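Local coordinates for protein TqaA (Penicillium aethiopicum, PDB 5DLK) that forms the terminal condensation-like domain of a fungal nonribosomal peptide synthetase and probably catalyses macrocyclization of the peptide carried on phosphopantetheine, at residues L212-S217 against R313-D318; D226-F231 against L361-V366; G307-G312 against I387-N392; F330-V335 against V366-I371. All blocks are in the same frame, centred on the assembly; numbering follows the deposited sequence. Where two conformers were deposited one is given.

Contact 1: residues L212-S217 against R313-D318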
# COMPACT_ATOMS: atom_id res chain seq x y z
N LEU A 212 -5.92 -14.49 -2.43
CA LEU A 212 -4.76 -15.36 -2.48
C LEU A 212 -5.11 -16.73 -3.09
O LEU A 212 -4.36 -17.25 -3.92
CB LEU A 212 -4.16 -15.53 -1.09
CG LEU A 212 -3.59 -14.24 -0.47
CD1 LEU A 212 -2.89 -14.53 0.84
CD2 LEU A 212 -2.65 -13.55 -1.46
N TYR A 213 -6.23 -17.32 -2.69
CA TYR A 213 -6.65 -18.60 -3.28
C TYR A 213 -6.91 -18.46 -4.78
O TYR A 213 -6.52 -19.33 -5.58
CB TYR A 213 -7.91 -19.15 -2.59
CG TYR A 213 -7.61 -19.69 -1.20
CD1 TYR A 213 -6.71 -20.74 -1.03
CD2 TYR A 213 -8.22 -19.15 -0.07
CE1 TYR A 213 -6.42 -21.23 0.24
CE2 TYR A 213 -7.94 -19.64 1.20
CZ TYR A 213 -7.04 -20.68 1.35
OH TYR A 213 -6.75 -21.18 2.60
N HIS A 214 -7.55 -17.37 -5.17
CA HIS A 214 -7.83 -17.11 -6.58
C HIS A 214 -6.55 -16.95 -7.42
O HIS A 214 -6.48 -17.47 -8.54
CB HIS A 214 -8.72 -15.88 -6.71
CG HIS A 214 -9.33 -15.73 -8.06
ND1 HIS A 214 -8.63 -15.25 -9.16
CD2 HIS A 214 -10.58 -16.01 -8.51
CE1 HIS A 214 -9.43 -15.24 -10.21
NE2 HIS A 214 -10.62 -15.69 -9.85
N ARG A 215 -5.54 -16.25 -6.89
CA ARG A 215 -4.24 -16.18 -7.56
C ARG A 215 -3.66 -17.56 -7.85
O ARG A 215 -3.15 -17.82 -8.94
CB ARG A 215 -3.22 -15.40 -6.74
CG ARG A 215 -3.43 -13.91 -6.68
CD ARG A 215 -2.10 -13.21 -6.37
NE ARG A 215 -1.43 -13.79 -5.22
CZ ARG A 215 -0.21 -13.44 -4.81
NH1 ARG A 215 0.47 -12.51 -5.48
NH2 ARG A 215 0.33 -14.02 -3.75
N VAL A 216 -3.73 -18.45 -6.86
CA VAL A 216 -3.16 -19.78 -6.99
C VAL A 216 -3.98 -20.61 -7.97
O VAL A 216 -3.43 -21.39 -8.75
CB VAL A 216 -3.06 -20.49 -5.62
CG1 VAL A 216 -2.88 -22.01 -5.79
CG2 VAL A 216 -1.90 -19.91 -4.84
N SER A 217 -5.30 -20.43 -7.96
CA SER A 217 -6.14 -21.21 -8.85
C SER A 217 -5.89 -20.85 -10.31
O SER A 217 -6.06 -21.69 -11.20
CB SER A 217 -7.61 -21.01 -8.51
OG SER A 217 -8.08 -19.80 -9.08
N ARG A 313 -5.73 -5.35 -8.75
CA ARG A 313 -7.16 -5.64 -8.70
C ARG A 313 -7.74 -5.83 -10.08
O ARG A 313 -8.89 -5.48 -10.35
CB ARG A 313 -7.87 -4.53 -7.94
CG ARG A 313 -7.24 -4.40 -6.54
CD ARG A 313 -7.91 -3.41 -5.60
NE ARG A 313 -8.97 -4.05 -4.85
CZ ARG A 313 -8.93 -4.40 -3.56
NH1 ARG A 313 -7.87 -4.16 -2.79
NH2 ARG A 313 -9.98 -4.99 -3.05
N ASN A 314 -6.93 -6.37 -10.97
CA ASN A 314 -7.41 -6.66 -12.31
C ASN A 314 -7.70 -8.14 -12.49
O ASN A 314 -8.08 -8.58 -13.57
CB ASN A 314 -6.41 -6.15 -13.35
CG ASN A 314 -6.29 -4.63 -13.32
OD1 ASN A 314 -7.10 -3.93 -13.91
ND2 ASN A 314 -5.28 -4.12 -12.60
N LEU A 315 -7.55 -8.91 -11.42
CA LEU A 315 -7.98 -10.31 -11.41
C LEU A 315 -9.50 -10.44 -11.49
O LEU A 315 -10.22 -9.77 -10.76
CB LEU A 315 -7.49 -11.01 -10.15
CG LEU A 315 -6.13 -11.69 -10.15
CD1 LEU A 315 -5.92 -12.37 -8.81
CD2 LEU A 315 -6.04 -12.71 -11.27
N PRO A 316 -9.99 -11.32 -12.37
CA PRO A 316 -11.45 -11.50 -12.39
C PRO A 316 -11.92 -12.33 -11.19
O PRO A 316 -11.76 -13.55 -11.17
CB PRO A 316 -11.69 -12.24 -13.71
CG PRO A 316 -10.42 -13.00 -13.94
CD PRO A 316 -9.31 -12.13 -13.39
N MET A 317 -12.47 -11.67 -10.19
CA MET A 317 -13.03 -12.37 -9.04
C MET A 317 -14.09 -11.49 -8.42
O MET A 317 -14.04 -10.27 -8.54
CB MET A 317 -11.93 -12.75 -8.03
CG MET A 317 -11.62 -11.72 -6.95
SD MET A 317 -10.30 -12.29 -5.83
CE MET A 317 -8.95 -12.43 -6.98
N ASP A 318 -15.07 -12.12 -7.78
CA ASP A 318 -16.15 -11.38 -7.14
C ASP A 318 -15.57 -10.48 -6.06
O ASP A 318 -14.69 -10.89 -5.30
CB ASP A 318 -17.19 -12.32 -6.54
CG ASP A 318 -17.90 -13.14 -7.60
OD1 ASP A 318 -18.04 -12.66 -8.75
OD2 ASP A 318 -18.33 -14.28 -7.29
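Arg-215, which lays CG against Leu-315 CD1 at 3.6 Å, has its NH1 gripped by two acceptors beyond these segments: His-365 O, and Glu-367 OE2 in a salt bridge. The contact joins helix 208-218 of the condensation domain to the loop that follows strand 303-310. That loop contributes Leu-315, Pro-316 and Met-317, with Met-317 CA lying 7.5 Å from His-214 CA. The imidazole of His-214 is the main contact surface on the helix side. Its CG, anti to the backbone N (chi1 -166°), is set on the side of the loop. Met-317 CB lies over one ring face, 3.8 Å from the centroid and 21° off the normal, a CH-pi contact, while SD approaches obliquely. Leu-315 CD1 comes within 4.0 Å of His-214 ND1, a nitrogen that this contact buries and for which the model offers no polar partner. His-214 NE2 approaches Pro-316 O to 2.8 Å, yet the angle is too poor for a hydrogen bond. Within the helix, Ser-217 OG donates to His-214 O. The bend of the Met-317 chain at chi3 (62°) swings CE back to 3.5 Å from His-214 CB.

Contact 2: residues D226-F231 against L361-V366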
# COMPACT_ATOMS: atom_id res chain seq x y z
N ASP A 226 2.65 -21.31 -18.01
CA ASP A 226 1.83 -20.25 -17.45
C ASP A 226 1.94 -19.00 -18.30
O ASP A 226 3.04 -18.46 -18.44
CB ASP A 226 2.25 -19.94 -16.02
CG ASP A 226 1.18 -19.20 -15.25
OD1 ASP A 226 0.55 -18.29 -15.84
OD2 ASP A 226 0.98 -19.53 -14.05
N PRO A 227 0.82 -18.55 -18.87
CA PRO A 227 0.84 -17.38 -19.75
C PRO A 227 1.41 -16.15 -19.04
O PRO A 227 1.95 -15.28 -19.71
CB PRO A 227 -0.64 -17.15 -20.09
CG PRO A 227 -1.29 -18.50 -19.86
CD PRO A 227 -0.54 -19.12 -18.72
N THR A 228 1.25 -16.08 -17.73
CA THR A 228 1.74 -14.90 -17.02
C THR A 228 3.27 -14.89 -16.97
O THR A 228 3.91 -13.85 -17.19
CB THR A 228 1.12 -14.80 -15.64
OG1 THR A 228 -0.23 -14.35 -15.80
CG2 THR A 228 1.86 -13.77 -14.79
N PHE A 229 3.89 -16.03 -16.71
CA PHE A 229 5.34 -16.06 -16.72
C PHE A 229 5.91 -16.10 -18.13
O PHE A 229 7.05 -15.66 -18.37
CB PHE A 229 5.84 -17.22 -15.87
CG PHE A 229 5.51 -17.04 -14.41
CD1 PHE A 229 6.00 -15.93 -13.72
CD2 PHE A 229 4.67 -17.92 -13.75
CE1 PHE A 229 5.68 -15.72 -12.38
CE2 PHE A 229 4.34 -17.73 -12.42
CZ PHE A 229 4.84 -16.63 -11.73
N GLN A 230 5.11 -16.58 -19.08
CA GLN A 230 5.50 -16.44 -20.48
C GLN A 230 5.52 -14.97 -20.86
O GLN A 230 6.44 -14.51 -21.55
CB GLN A 230 4.55 -17.22 -21.39
CG GLN A 230 4.77 -18.73 -21.28
CD GLN A 230 3.67 -19.53 -21.99
OE1 GLN A 230 2.72 -18.96 -22.54
NE2 GLN A 230 3.81 -20.86 -21.98
N PHE A 231 4.50 -14.25 -20.41
CA PHE A 231 4.44 -12.81 -20.67
C PHE A 231 5.65 -12.09 -20.09
O PHE A 231 6.28 -11.31 -20.78
CB PHE A 231 3.17 -12.17 -20.09
CG PHE A 231 3.26 -10.66 -20.04
CD1 PHE A 231 3.60 -10.02 -18.84
CD2 PHE A 231 3.05 -9.89 -21.18
CE1 PHE A 231 3.73 -8.63 -18.78
CE2 PHE A 231 3.17 -8.49 -21.14
CZ PHE A 231 3.50 -7.86 -19.92
N LEU A 361 -1.43 -5.80 -17.45
CA LEU A 361 -2.57 -5.77 -16.53
C LEU A 361 -3.03 -7.15 -16.07
O LEU A 361 -3.26 -7.35 -14.88
CB LEU A 361 -3.74 -5.03 -17.16
CG LEU A 361 -3.62 -3.51 -17.10
CD1 LEU A 361 -4.64 -2.87 -18.03
CD2 LEU A 361 -3.78 -3.03 -15.66
N SER A 362 -3.15 -8.10 -17.00
CA SER A 362 -3.62 -9.44 -16.63
C SER A 362 -2.51 -10.28 -15.99
O SER A 362 -2.75 -11.43 -15.58
CB SER A 362 -4.22 -10.16 -17.85
OG SER A 362 -3.27 -10.37 -18.88
N HIS A 363 -1.32 -9.71 -15.86
CA HIS A 363 -0.16 -10.46 -15.37
C HIS A 363 0.50 -9.82 -14.15
O HIS A 363 1.50 -10.33 -13.64
CB HIS A 363 0.87 -10.58 -16.50
CG HIS A 363 0.28 -11.08 -17.79
ND1 HIS A 363 -0.28 -12.33 -17.91
CD2 HIS A 363 0.18 -10.49 -19.01
CE1 HIS A 363 -0.71 -12.49 -19.15
NE2 HIS A 363 -0.44 -11.39 -19.84
N GLU A 364 -0.06 -8.72 -13.68
CA GLU A 364 0.61 -7.86 -12.71
C GLU A 364 0.50 -8.33 -11.26
O GLU A 364 1.09 -7.74 -10.35
CB GLU A 364 0.05 -6.44 -12.82
CG GLU A 364 -1.37 -6.37 -12.28
CD GLU A 364 -1.96 -4.97 -12.26
OE1 GLU A 364 -1.53 -4.09 -13.04
OE2 GLU A 364 -2.91 -4.78 -11.45
N HIS A 365 -0.27 -9.40 -11.04
CA HIS A 365 -0.65 -9.86 -9.71
C HIS A 365 0.29 -10.89 -9.08
O HIS A 365 0.14 -11.23 -7.90
CB HIS A 365 -2.05 -10.46 -9.79
CG HIS A 365 -2.13 -11.62 -10.73
ND1 HIS A 365 -2.36 -11.46 -12.08
CD2 HIS A 365 -1.98 -12.95 -10.52
CE1 HIS A 365 -2.34 -12.64 -12.67
NE2 HIS A 365 -2.12 -13.57 -11.74
N VAL A 366 1.24 -11.40 -9.86
CA VAL A 366 2.12 -12.46 -9.37
C VAL A 366 3.27 -11.92 -8.53
O VAL A 366 3.64 -10.76 -8.68
CB VAL A 366 2.68 -13.29 -10.53
CG1 VAL A 366 1.56 -14.13 -11.18
CG2 VAL A 366 3.40 -12.39 -11.56
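Thr-228 and His-363 provide the polar link between the start of helix 227-235 and the loop leading to helix 368-375 in the condensation domain. Thr-228 OG1 and His-363 ND1 are 2.9 Å apart and hydrogen-bonded, the hydroxyl sitting at the edge of the imidazole, in its plane; either atom could donate. The same threonine uses its backbone N to bond Asp-226 OD1 (3.0 Å, 159°), the N-cap bond that closes the first turn of the helix. Trp-232 NE1 adds a hydrogen bond to His-363 O.

The aromatic component is an offset stack of the Phe-231 and His-363 rings, with centroids 4.4 Å apart and planes at 18°. His-363 CD2 lies above the phenyl face, displaced toward the rim. Phe-231 CB lies over the centre of the imidazole, 3.7 Å from the centroid, a CH-pi contact; CG, anti to the backbone N (chi1 165°), carries the phenyl ring on from there. The Phe-231 side chain is about 9 Å from that of phosphopantetheine-binding Tyr-357.

The apolar component involves Val-366. Thr-228 CG2 and Val-366 CG1 meet tip to tip at 3.6 Å, and Phe-229 CE1 passes Val-366 CG2 at 4.1 Å. An in-plane bond at ND1 and a phenylalanine against one face restrict how the His-363 ring can rotate, while the Thr-228 hydroxyl can serve ND1 as donor or acceptor.

Contact 3: residues G307-G312 against I387-N392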
# COMPACT_ATOMS: atom_id res chain seq x y z
N GLY A 307 10.99 0.07 -10.84
CA GLY A 307 9.79 -0.51 -10.25
C GLY A 307 8.64 0.48 -10.24
O GLY A 307 8.86 1.70 -10.25
N HIS A 308 7.42 -0.03 -10.27
CA HIS A 308 6.27 0.84 -10.03
C HIS A 308 5.16 0.05 -9.35
O HIS A 308 5.15 -1.18 -9.37
CB HIS A 308 5.76 1.51 -11.33
CG HIS A 308 4.93 0.63 -12.21
ND1 HIS A 308 3.78 1.08 -12.83
CD2 HIS A 308 5.09 -0.65 -12.61
CE1 HIS A 308 3.26 0.11 -13.56
NE2 HIS A 308 4.03 -0.96 -13.44
N THR A 309 4.27 0.78 -8.68
CA THR A 309 3.17 0.19 -7.94
C THR A 309 1.94 0.02 -8.82
O THR A 309 1.53 0.96 -9.52
CB THR A 309 2.79 1.07 -6.73
OG1 THR A 309 3.96 1.31 -5.95
CG2 THR A 309 1.74 0.36 -5.89
N VAL A 310 1.39 -1.20 -8.82
CA VAL A 310 0.14 -1.50 -9.50
C VAL A 310 -0.88 -1.90 -8.45
O VAL A 310 -0.51 -2.32 -7.35
CB VAL A 310 0.32 -2.65 -10.55
CG1 VAL A 310 1.32 -2.18 -11.66
CG2 VAL A 310 0.80 -3.93 -9.86
N ASN A 311 -2.17 -1.77 -8.76
CA ASN A 311 -3.15 -1.96 -7.68
C ASN A 311 -3.53 -3.43 -7.45
O ASN A 311 -4.07 -3.77 -6.39
CB ASN A 311 -4.40 -1.10 -7.92
CG ASN A 311 -5.13 -1.45 -9.22
OD1 ASN A 311 -5.25 -2.62 -9.60
ND2 ASN A 311 -5.65 -0.43 -9.88
N GLY A 312 -3.21 -4.30 -8.40
CA GLY A 312 -3.39 -5.74 -8.22
C GLY A 312 -4.85 -6.18 -8.20
O GLY A 312 -5.18 -7.27 -7.71
N ILE A 387 11.08 2.89 -6.94
CA ILE A 387 9.69 2.54 -7.13
C ILE A 387 8.85 3.80 -7.27
O ILE A 387 8.86 4.67 -6.40
CB ILE A 387 9.13 1.70 -5.96
CG1 ILE A 387 10.03 0.48 -5.72
CG2 ILE A 387 7.65 1.32 -6.23
CD1 ILE A 387 9.56 -0.43 -4.59
N VAL A 388 8.13 3.89 -8.38
CA VAL A 388 7.26 5.03 -8.65
C VAL A 388 5.81 4.65 -8.38
O VAL A 388 5.29 3.66 -8.93
CB VAL A 388 7.41 5.50 -10.08
CG1 VAL A 388 6.42 6.62 -10.38
CG2 VAL A 388 8.86 5.95 -10.32
N GLN A 389 5.17 5.43 -7.52
CA GLN A 389 3.79 5.14 -7.12
C GLN A 389 2.92 6.38 -7.32
O GLN A 389 3.02 7.34 -6.54
CB GLN A 389 3.72 4.70 -5.66
CG GLN A 389 2.30 4.30 -5.21
CD GLN A 389 2.31 3.53 -3.90
OE1 GLN A 389 3.16 2.65 -3.68
NE2 GLN A 389 1.36 3.84 -3.03
N HIS A 390 2.08 6.36 -8.35
CA HIS A 390 1.13 7.46 -8.55
C HIS A 390 -0.14 7.17 -7.75
O HIS A 390 -0.73 6.10 -7.87
CB HIS A 390 0.77 7.65 -10.02
CG HIS A 390 -0.23 8.74 -10.21
ND1 HIS A 390 0.02 10.04 -9.84
CD2 HIS A 390 -1.52 8.71 -10.62
CE1 HIS A 390 -1.05 10.78 -10.07
NE2 HIS A 390 -2.00 9.99 -10.56
N GLN A 391 -0.55 8.14 -6.94
CA GLN A 391 -1.66 7.93 -6.02
C GLN A 391 -3.00 8.31 -6.64
O GLN A 391 -3.56 9.35 -6.30
CB GLN A 391 -1.44 8.75 -4.74
CG GLN A 391 -0.09 8.49 -4.07
CD GLN A 391 -0.03 7.20 -3.28
OE1 GLN A 391 -0.44 6.13 -3.75
NE2 GLN A 391 0.50 7.28 -2.07
N ASN A 392 -3.48 7.50 -7.58
CA ASN A 392 -4.77 7.74 -8.22
C ASN A 392 -5.88 7.09 -7.39
O ASN A 392 -6.67 6.25 -7.86
CB ASN A 392 -4.78 7.22 -9.68
CG ASN A 392 -4.50 5.72 -9.78
OD1 ASN A 392 -3.73 5.16 -8.99
ND2 ASN A 392 -5.12 5.07 -10.76
O HOH W 1 1.53 3.77 -9.66
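Two neighbouring parallel strands of a six-stranded mixed sheet, 303-310 and 386-390, meet here just before the chain reaches Asn-311 and Asn-392, both phosphopantetheine-binding residues of this domain. Gly-307 pairs with Ile-387 and His-308 with Val-388. Val-388 supplies both direct backbone bonds: its N donates to Gly-307 O (3.0 Å, 163°) and its O accepts from Thr-309 N (3.1 Å). It thus bonds to the residues flanking His-308, as expected for parallel strands. The CA separation grows from 4.4 Å at Gly-307 and Ile-387 to 5.1 Å at Thr-309 and Gln-389, so the strands spread toward their C-terminal ends. There a water replaces the direct link, donating to Thr-309 O (2.8 Å) and accepting from His-390 N.

Side chains add a second connection. Thr-309 OG1 donates to Gln-389 OE1 at 2.8 Å, the two side chains lying obliquely across one another. Gln-389 CG is anti to the backbone N (chi1 -177°), and the chain continues extended, with CB and CG running past the threonine hydroxyl. Its NE2 donates to Gln-391 OE1 at 3.0 Å, nearly straight at 173° and close to the amide plane of Gln-389.

About 7 Å from phosphopantetheine-binding Gly-183, side chain to residue, the Gln-389 amide is thus hydrogen-bonded at both ends, and the two bonds favour one orientation: oxygen to Thr-309, nitrogen to Gln-391.

Contact 4: residues F330-V335 against V366-I371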
# COMPACT_ATOMS: atom_id res chain seq x y z
N PHE A 330 4.54 -4.45 -6.45
CA PHE A 330 5.64 -3.63 -6.96
C PHE A 330 6.32 -4.45 -8.05
O PHE A 330 6.91 -5.49 -7.75
CB PHE A 330 6.59 -3.27 -5.84
CG PHE A 330 5.86 -2.82 -4.60
CD1 PHE A 330 5.22 -1.59 -4.58
CD2 PHE A 330 5.77 -3.66 -3.50
CE1 PHE A 330 4.54 -1.16 -3.43
CE2 PHE A 330 5.08 -3.24 -2.34
CZ PHE A 330 4.46 -1.99 -2.33
N VAL A 331 6.17 -4.02 -9.29
CA VAL A 331 6.61 -4.85 -10.44
C VAL A 331 7.47 -4.02 -11.39
O VAL A 331 7.46 -2.78 -11.34
CB VAL A 331 5.40 -5.44 -11.20
CG1 VAL A 331 4.52 -6.33 -10.27
CG2 VAL A 331 4.58 -4.33 -11.89
N PRO A 332 8.24 -4.69 -12.26
CA PRO A 332 9.08 -3.96 -13.23
C PRO A 332 8.28 -3.25 -14.30
O PRO A 332 7.32 -3.77 -14.86
CB PRO A 332 9.93 -5.07 -13.88
CG PRO A 332 9.68 -6.31 -13.04
CD PRO A 332 8.33 -6.15 -12.48
N LEU A 333 8.72 -2.03 -14.59
CA LEU A 333 8.22 -1.26 -15.71
C LEU A 333 9.42 -1.05 -16.62
O LEU A 333 10.44 -0.52 -16.18
CB LEU A 333 7.63 0.08 -15.25
CG LEU A 333 7.12 0.95 -16.40
CD1 LEU A 333 5.98 0.23 -17.14
CD2 LEU A 333 6.65 2.30 -15.83
N ARG A 334 9.29 -1.47 -17.87
CA ARG A 334 10.37 -1.31 -18.84
C ARG A 334 10.00 -0.26 -19.87
O ARG A 334 8.91 -0.30 -20.44
CB ARG A 334 10.63 -2.65 -19.55
CG ARG A 334 11.77 -2.57 -20.57
CD ARG A 334 11.95 -3.93 -21.25
NE ARG A 334 13.14 -3.93 -22.09
CZ ARG A 334 13.54 -5.00 -22.78
NH1 ARG A 334 12.84 -6.12 -22.70
NH2 ARG A 334 14.64 -4.94 -23.52
N VAL A 335 10.92 0.67 -20.11
CA VAL A 335 10.71 1.70 -21.12
C VAL A 335 11.88 1.67 -22.08
O VAL A 335 13.04 1.82 -21.68
CB VAL A 335 10.55 3.10 -20.48
CG1 VAL A 335 10.38 4.18 -21.55
CG2 VAL A 335 9.38 3.09 -19.51
N VAL A 366 1.24 -11.40 -9.86
CA VAL A 366 2.12 -12.46 -9.37
C VAL A 366 3.27 -11.92 -8.53
O VAL A 366 3.64 -10.76 -8.68
CB VAL A 366 2.68 -13.29 -10.53
CG1 VAL A 366 1.56 -14.13 -11.18
CG2 VAL A 366 3.40 -12.39 -11.56
N GLU A 367 3.84 -12.76 -7.67
CA GLU A 367 4.97 -12.37 -6.81
C GLU A 367 6.19 -11.91 -7.59
O GLU A 367 6.59 -12.60 -8.52
CB GLU A 367 5.38 -13.53 -5.91
CG GLU A 367 4.26 -14.02 -5.00
CD GLU A 367 3.98 -13.04 -3.87
OE1 GLU A 367 4.74 -13.05 -2.88
OE2 GLU A 367 3.01 -12.26 -3.99
N LEU A 368 6.79 -10.79 -7.20
CA LEU A 368 7.99 -10.28 -7.89
C LEU A 368 9.11 -11.33 -7.95
O LEU A 368 9.74 -11.52 -9.00
CB LEU A 368 8.52 -9.02 -7.20
CG LEU A 368 9.72 -8.34 -7.86
CD1 LEU A 368 9.36 -7.85 -9.29
CD2 LEU A 368 10.23 -7.19 -7.01
N ARG A 369 9.37 -12.00 -6.83
CA ARG A 369 10.42 -13.03 -6.81
C ARG A 369 10.09 -14.19 -7.75
O ARG A 369 11.00 -14.86 -8.22
CB ARG A 369 10.68 -13.54 -5.38
CG ARG A 369 9.51 -14.24 -4.69
CD ARG A 369 9.99 -14.92 -3.39
NE ARG A 369 10.75 -14.04 -2.49
CZ ARG A 369 10.21 -13.30 -1.52
NH1 ARG A 369 8.90 -13.31 -1.31
NH2 ARG A 369 10.98 -12.53 -0.75
N ASP A 370 8.80 -14.41 -8.03
CA ASP A 370 8.40 -15.44 -9.00
C ASP A 370 8.61 -14.93 -10.42
O ASP A 370 9.02 -15.69 -11.30
CB ASP A 370 6.94 -15.85 -8.83
CG ASP A 370 6.70 -16.66 -7.55
OD1 ASP A 370 7.68 -17.05 -6.89
OD2 ASP A 370 5.52 -16.89 -7.24
N ILE A 371 8.34 -13.66 -10.66
CA ILE A 371 8.69 -13.08 -11.96
C ILE A 371 10.18 -13.28 -12.23
O ILE A 371 10.57 -13.75 -13.32
CB ILE A 371 8.36 -11.57 -12.04
CG1 ILE A 371 6.85 -11.36 -11.98
CG2 ILE A 371 8.94 -10.95 -13.36
CD1 ILE A 371 6.44 -9.86 -11.88
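Leu-368 points its side chain from the first turn of helix 368-375 at Phe-330, Val-331 and Pro-332, on the outermost strand, 329-336, of the six-stranded sheet. The helix flanks the edge of that strand: the CB bonds of the three strand residues aim neither at the helix nor away from it, whereas those of Leu-368 and Ile-371 are directed at the strand. Val-331 pairs by backbone hydrogen bonds with His-308 on the inner side of the strand, which is consistent with Phe-330 O and the proline nitrogen, which lacks an N-H, lying along the outer side.

Leu-368 CG is anti to its backbone N (chi1 -176°), and both methyls end close to Phe-330 O, CD1 at 3.7 Å and CD2 at 3.8 Å. The leucine and Pro-332 run alongside each other in opposed senses, bringing CD1 to 3.8 Å from Pro-332 CD. One turn further on, Ile-371 meets the same strand with CD1 alone. The phenyl group of Phe-330 turns away from the helix and stacks edge-to-face with Trp-423.

No hydrogen bond joins the two segments; the contact is van der Waals packing of aliphatic groups on each other and on one backbone carbonyl oxygen. On the helix side, Glu-367 occupies the N-cap position, and its O accepts from Ile-371 N at 3.0 Å. Ile-371 CD1 lies 4.2 Å from Pro-332 CD and 4.3 Å from Val-331 CG1.

In the fold
From the N terminus, helix 208-218 opens contact 1 and helix 227-235 opens contact 2. Strand 303-310 opens contact 3 before 313-318 closes contact 1, so contact 1 crosses 2 and 3. Strand 329-336 opens contact 4 only after that; residues 361-366 close contact 2, which thus crosses 3 and 4, and 366-371 close contact 4, with Val-366 shared. Strand 386-390 finally closes contact 3, enclosing contact 4. Glu-364 OE2 links the loops of contacts 1, 2 and 3 through Asn-314 ND2 and, more weakly, Gly-312 N. Contacts 1 and 2 join successive helices to loops, contact 4 joins helix 368-375 to strand 329-336, and contact 3 pairs two strands of that sheet.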